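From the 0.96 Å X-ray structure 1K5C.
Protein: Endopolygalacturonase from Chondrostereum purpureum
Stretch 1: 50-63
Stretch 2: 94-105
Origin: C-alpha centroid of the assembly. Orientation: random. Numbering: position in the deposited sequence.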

# COMPACT_ATOMS: atom_id res chain seq x y z
N THR A 50 -5.73 -17.60 12.77
CA THR A 50 -4.35 -18.01 12.47
C THR A 50 -4.34 -18.91 11.25
O THR A 50 -5.17 -19.82 11.15
CB THR A 50 -3.75 -18.72 13.70
OG1 THR A 50 -3.73 -17.80 14.81
CG2 THR A 50 -2.30 -19.18 13.46
N PHE A 51 -3.39 -18.69 10.34
CA PHE A 51 -3.35 -19.46 9.08
C PHE A 51 -2.15 -20.41 9.15
O PHE A 51 -0.97 -19.99 9.16
CB PHE A 51 -3.20 -18.50 7.90
CG PHE A 51 -4.46 -17.69 7.69
CD1 PHE A 51 -4.83 -16.64 8.56
CD2 PHE A 51 -5.30 -17.97 6.59
CE1 PHE A 51 -5.99 -15.93 8.36
CE2 PHE A 51 -6.46 -17.21 6.38
CZ PHE A 51 -6.80 -16.19 7.28
N ALA A 52 -2.45 -21.72 9.25
CA ALA A 52 -1.38 -22.72 9.27
C ALA A 52 -0.56 -22.61 8.01
O ALA A 52 -1.06 -22.23 6.92
CB ALA A 52 -2.01 -24.12 9.41
N LYS A 53 0.71 -23.03 8.08
CA LYS A 53 1.58 -22.97 6.89
C LYS A 53 0.92 -23.76 5.75
O LYS A 53 0.47 -24.91 5.92
CB LYS A 53 2.97 -23.52 7.18
CG LYS A 53 3.94 -23.20 6.04
CD LYS A 53 5.36 -23.57 6.33
CE LYS A 53 6.28 -23.24 5.14
NZ LYS A 53 7.70 -23.57 5.44
N THR A 54 0.88 -23.13 4.57
CA THR A 54 0.10 -23.64 3.45
C THR A 54 0.91 -23.57 2.17
O THR A 54 1.83 -22.74 2.03
CB THR A 54 -1.21 -22.84 3.34
OG1 THR A 54 -2.06 -23.51 2.39
CG2 THR A 54 -0.99 -21.39 2.93
N THR A 55 0.52 -24.40 1.20
CA THR A 55 1.10 -24.39 -0.14
C THR A 55 0.20 -23.64 -1.11
O THR A 55 0.63 -23.46 -2.29
CB THR A 55 1.41 -25.81 -0.67
OG1 THR A 55 0.14 -26.50 -0.88
CG2 THR A 55 2.26 -26.57 0.28
N LEU A 56 -1.00 -23.22 -0.73
CA LEU A 56 -1.87 -22.50 -1.64
C LEU A 56 -1.34 -21.16 -2.06
O LEU A 56 -0.65 -20.47 -1.26
CB LEU A 56 -3.26 -22.26 -1.00
CG LEU A 56 -4.05 -23.50 -0.64
CD1 LEU A 56 -5.41 -23.09 -0.09
CD2 LEU A 56 -4.20 -24.47 -1.81
N ASP A 57 -1.73 -20.73 -3.25
CA ASP A 57 -1.60 -19.33 -3.61
C ASP A 57 -2.58 -18.48 -2.78
O ASP A 57 -3.65 -18.95 -2.36
CB ASP A 57 -1.99 -19.15 -5.09
CG ASP A 57 -0.93 -19.70 -6.05
OD1 ASP A 57 0.19 -19.98 -5.68
OD2 ASP A 57 -1.31 -19.82 -7.25
N GLY A 58 -2.21 -17.25 -2.54
CA GLY A 58 -3.16 -16.31 -1.96
C GLY A 58 -4.15 -15.85 -3.01
O GLY A 58 -4.03 -16.12 -4.22
N PRO A 59 -5.18 -15.10 -2.57
CA PRO A 59 -5.39 -14.69 -1.19
C PRO A 59 -5.87 -15.84 -0.32
O PRO A 59 -6.60 -16.74 -0.73
CB PRO A 59 -6.54 -13.66 -1.30
CG PRO A 59 -7.22 -13.98 -2.58
CD PRO A 59 -6.18 -14.55 -3.51
N LEU A 60 -5.43 -15.80 0.98
CA LEU A 60 -5.88 -16.82 1.93
C LEU A 60 -7.19 -16.40 2.62
O LEU A 60 -7.89 -17.29 3.13
CB LEU A 60 -4.80 -17.09 2.98
CG LEU A 60 -3.45 -17.57 2.43
CD1 LEU A 60 -2.50 -17.87 3.60
CD2 LEU A 60 -3.62 -18.80 1.51
N PHE A 61 -7.50 -15.11 2.58
CA PHE A 61 -8.76 -14.57 3.11
C PHE A 61 -9.30 -13.62 2.07
O PHE A 61 -8.55 -12.73 1.65
CB PHE A 61 -8.49 -13.80 4.42
CG PHE A 61 -9.72 -13.07 4.96
CD1 PHE A 61 -10.68 -13.74 5.65
CD2 PHE A 61 -9.90 -11.70 4.72
CE1 PHE A 61 -11.80 -13.06 6.15
CE2 PHE A 61 -10.99 -11.04 5.25
CZ PHE A 61 -11.96 -11.73 5.96
N THR A 62 -10.55 -13.79 1.68
CA THR A 62 -11.22 -12.87 0.76
C THR A 62 -12.58 -12.47 1.36
O THR A 62 -13.35 -13.37 1.72
CB THR A 62 -11.47 -13.51 -0.60
OG1 THR A 62 -10.23 -13.95 -1.18
CG2 THR A 62 -12.08 -12.52 -1.60
N ILE A 63 -12.85 -11.18 1.38
CA ILE A 63 -14.19 -10.71 1.74
C ILE A 63 -14.63 -9.77 0.63
O ILE A 63 -13.88 -8.92 0.15
CB ILE A 63 -14.20 -10.07 3.15
CG1 ILE A 63 -15.65 -9.68 3.54
CG2 ILE A 63 -13.23 -8.90 3.30
CD1 ILE A 63 -15.81 -9.41 5.01
N THR A 94 11.35 -19.50 -1.63
CA THR A 94 10.18 -20.26 -1.17
C THR A 94 8.88 -19.63 -1.73
O THR A 94 8.79 -18.40 -1.94
CB THR A 94 10.12 -20.25 0.36
OG1 THR A 94 10.04 -18.91 0.82
CG2 THR A 94 11.34 -20.97 0.98
N HIS A 95 7.87 -20.49 -1.92
CA HIS A 95 6.55 -19.95 -2.26
C HIS A 95 6.03 -19.08 -1.14
O HIS A 95 6.09 -19.49 0.03
CB HIS A 95 5.62 -21.15 -2.49
CG HIS A 95 4.22 -20.72 -2.71
ND1 HIS A 95 3.22 -20.81 -1.77
CD2 HIS A 95 3.63 -20.25 -3.83
CE1 HIS A 95 2.06 -20.40 -2.28
NE2 HIS A 95 2.28 -20.04 -3.58
N LYS A 96 5.50 -17.91 -1.47
CA LYS A 96 4.85 -17.03 -0.50
C LYS A 96 3.37 -16.90 -0.87
O LYS A 96 3.08 -16.27 -1.90
CB LYS A 96 5.48 -15.62 -0.47
CG LYS A 96 7.01 -15.56 -0.56
CD LYS A 96 7.68 -16.24 0.63
CE LYS A 96 9.21 -15.95 0.71
NZ LYS A 96 9.99 -16.29 -0.52
N PRO A 97 2.39 -17.35 -0.09
CA PRO A 97 1.00 -17.05 -0.40
C PRO A 97 0.78 -15.53 -0.37
O PRO A 97 1.07 -14.89 0.65
CB PRO A 97 0.23 -17.77 0.71
CG PRO A 97 1.16 -18.88 1.21
CD PRO A 97 2.54 -18.24 1.07
N HIS A 98 0.29 -14.99 -1.48
CA HIS A 98 0.11 -13.53 -1.54
C HIS A 98 -0.99 -13.20 -2.53
O HIS A 98 -1.18 -13.98 -3.50
CB HIS A 98 1.41 -12.80 -1.90
CG HIS A 98 1.87 -13.04 -3.31
ND1 HIS A 98 1.70 -12.18 -4.38
CD2 HIS A 98 2.49 -14.17 -3.80
CE1 HIS A 98 2.24 -12.75 -5.46
NE2 HIS A 98 2.69 -13.91 -5.14
N PRO A 99 -1.69 -12.09 -2.35
CA PRO A 99 -1.72 -11.31 -1.09
C PRO A 99 -2.25 -12.21 0.02
O PRO A 99 -2.82 -13.29 -0.23
CB PRO A 99 -2.69 -10.16 -1.44
CG PRO A 99 -3.66 -10.80 -2.40
CD PRO A 99 -2.79 -11.72 -3.25
N PHE A 100 -2.12 -11.73 1.27
CA PHE A 100 -2.68 -12.49 2.39
C PHE A 100 -4.19 -12.31 2.43
O PHE A 100 -4.95 -13.29 2.39
CB PHE A 100 -1.92 -12.05 3.65
CG PHE A 100 -2.34 -12.73 4.94
CD1 PHE A 100 -3.00 -13.97 4.96
CD2 PHE A 100 -2.04 -12.12 6.14
CE1 PHE A 100 -3.35 -14.53 6.19
CE2 PHE A 100 -2.38 -12.66 7.36
CZ PHE A 100 -3.06 -13.89 7.39
N LEU A 101 -4.62 -11.03 2.56
CA LEU A 101 -6.03 -10.67 2.55
C LEU A 101 -6.38 -9.97 1.24
O LEU A 101 -5.59 -9.19 0.71
CB LEU A 101 -6.36 -9.68 3.68
CG LEU A 101 -6.52 -10.22 5.08
CD1 LEU A 101 -5.33 -10.85 5.63
CD2 LEU A 101 -7.04 -9.11 5.99
N LYS A 102 -7.63 -10.19 0.80
CA LYS A 102 -8.22 -9.47 -0.34
C LYS A 102 -9.56 -8.92 0.11
O LYS A 102 -10.40 -9.66 0.62
CB LYS A 102 -8.42 -10.43 -1.52
CG LYS A 102 -9.21 -9.88 -2.69
CD LYS A 102 -8.50 -8.70 -3.29
CE LYS A 102 -8.32 -8.80 -4.76
NZ LYS A 102 -7.64 -7.59 -5.32
N ILE A 103 -9.75 -7.60 -0.09
CA ILE A 103 -10.98 -6.89 0.27
C ILE A 103 -11.54 -6.26 -1.00
O ILE A 103 -10.85 -5.48 -1.68
CB ILE A 103 -10.74 -5.83 1.34
CG1 ILE A 103 -10.13 -6.44 2.60
CG2 ILE A 103 -12.04 -5.06 1.64
CD1 ILE A 103 -9.68 -5.44 3.64
N LYS A 104 -12.80 -6.63 -1.34
CA LYS A 104 -13.45 -6.19 -2.54
C LYS A 104 -14.82 -5.59 -2.19
O LYS A 104 -15.44 -5.99 -1.19
CB LYS A 104 -13.70 -7.39 -3.51
CG LYS A 104 -12.49 -8.14 -3.91
CD LYS A 104 -12.85 -9.14 -4.99
CE LYS A 104 -12.18 -10.45 -4.88
NZ LYS A 104 -12.68 -11.20 -6.08
N GLY A 105 -15.34 -4.75 -3.08
CA GLY A 105 -16.69 -4.23 -2.95
C GLY A 105 -16.66 -2.83 -2.30
O GLY A 105 -16.01 -1.93 -2.81
O HOH W 1 3.74 -21.92 0.49
O HOH W 2 0.41 -16.73 -3.96

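Two cis prolines, Pro59 and Pro99, lie side by side across this contact, their CA atoms 5.0 Å apart, just before the two stretches settle into parallel strands. The carbonyl of Pro99 finds no conventional partner; instead its O receives CA-H...O contacts from Pro59 CA at 3.1 Å and Gly58 CA at 3.5 Å. Glycine suits this approach: a CB on Gly58 would point toward the other stretch and fall 2.2 Å from Pro99 O, a clash.

Past the prolines, Phe100 O accepts two hydrogen bonds, from Leu60 N (2.9 Å) and Phe61 N (3.1 Å). Regular parallel pairing follows: Lys102 N donates to Phe61 O (2.8 Å), then Ile63 bonds to both neighbours of Ile103, its N donating to Lys102 O (3.0 Å) and its O accepting from Lys104 N (2.9 Å). Like pairs with like on the buried face, where Phe61 CD2 meets Leu101 CG at 3.7 Å and Ile63 CG2 meets Ile103 CG1 at 4.0 Å. Thr62 and Lys102 share the other, partly exposed face, where polar side chains are at home; the end of Lys102 leads away, and its NZ is hydrogen-bonded elsewhere in the structure.

Phe100 points its CA-to-CB bond away, yet with chi1 in t the ring ends nearer the other stretch. Its edge meets the face of Phe51, with centroids 4.8 Å apart and planes at 83°, while Leu60 CB packs 4.1 Å from Phe100 CD1. Compact Pro97 fills the neighbouring space, its CG 3.7 Å from Thr54 CG2 and its CB 4.0 Å from Leu60 CD1.

At the exposed end, imidazole carries two nitrogens, and both are used: His95 NE2 donates to Asp57 OD1 (3.0 Å), and His95 ND1 lies 2.6 Å from water 1, which donates to Thr54 O. Water 2 accepts from both Gly58 N and His98 N, at 3.0 Å each, linking backbones that do not pair directly.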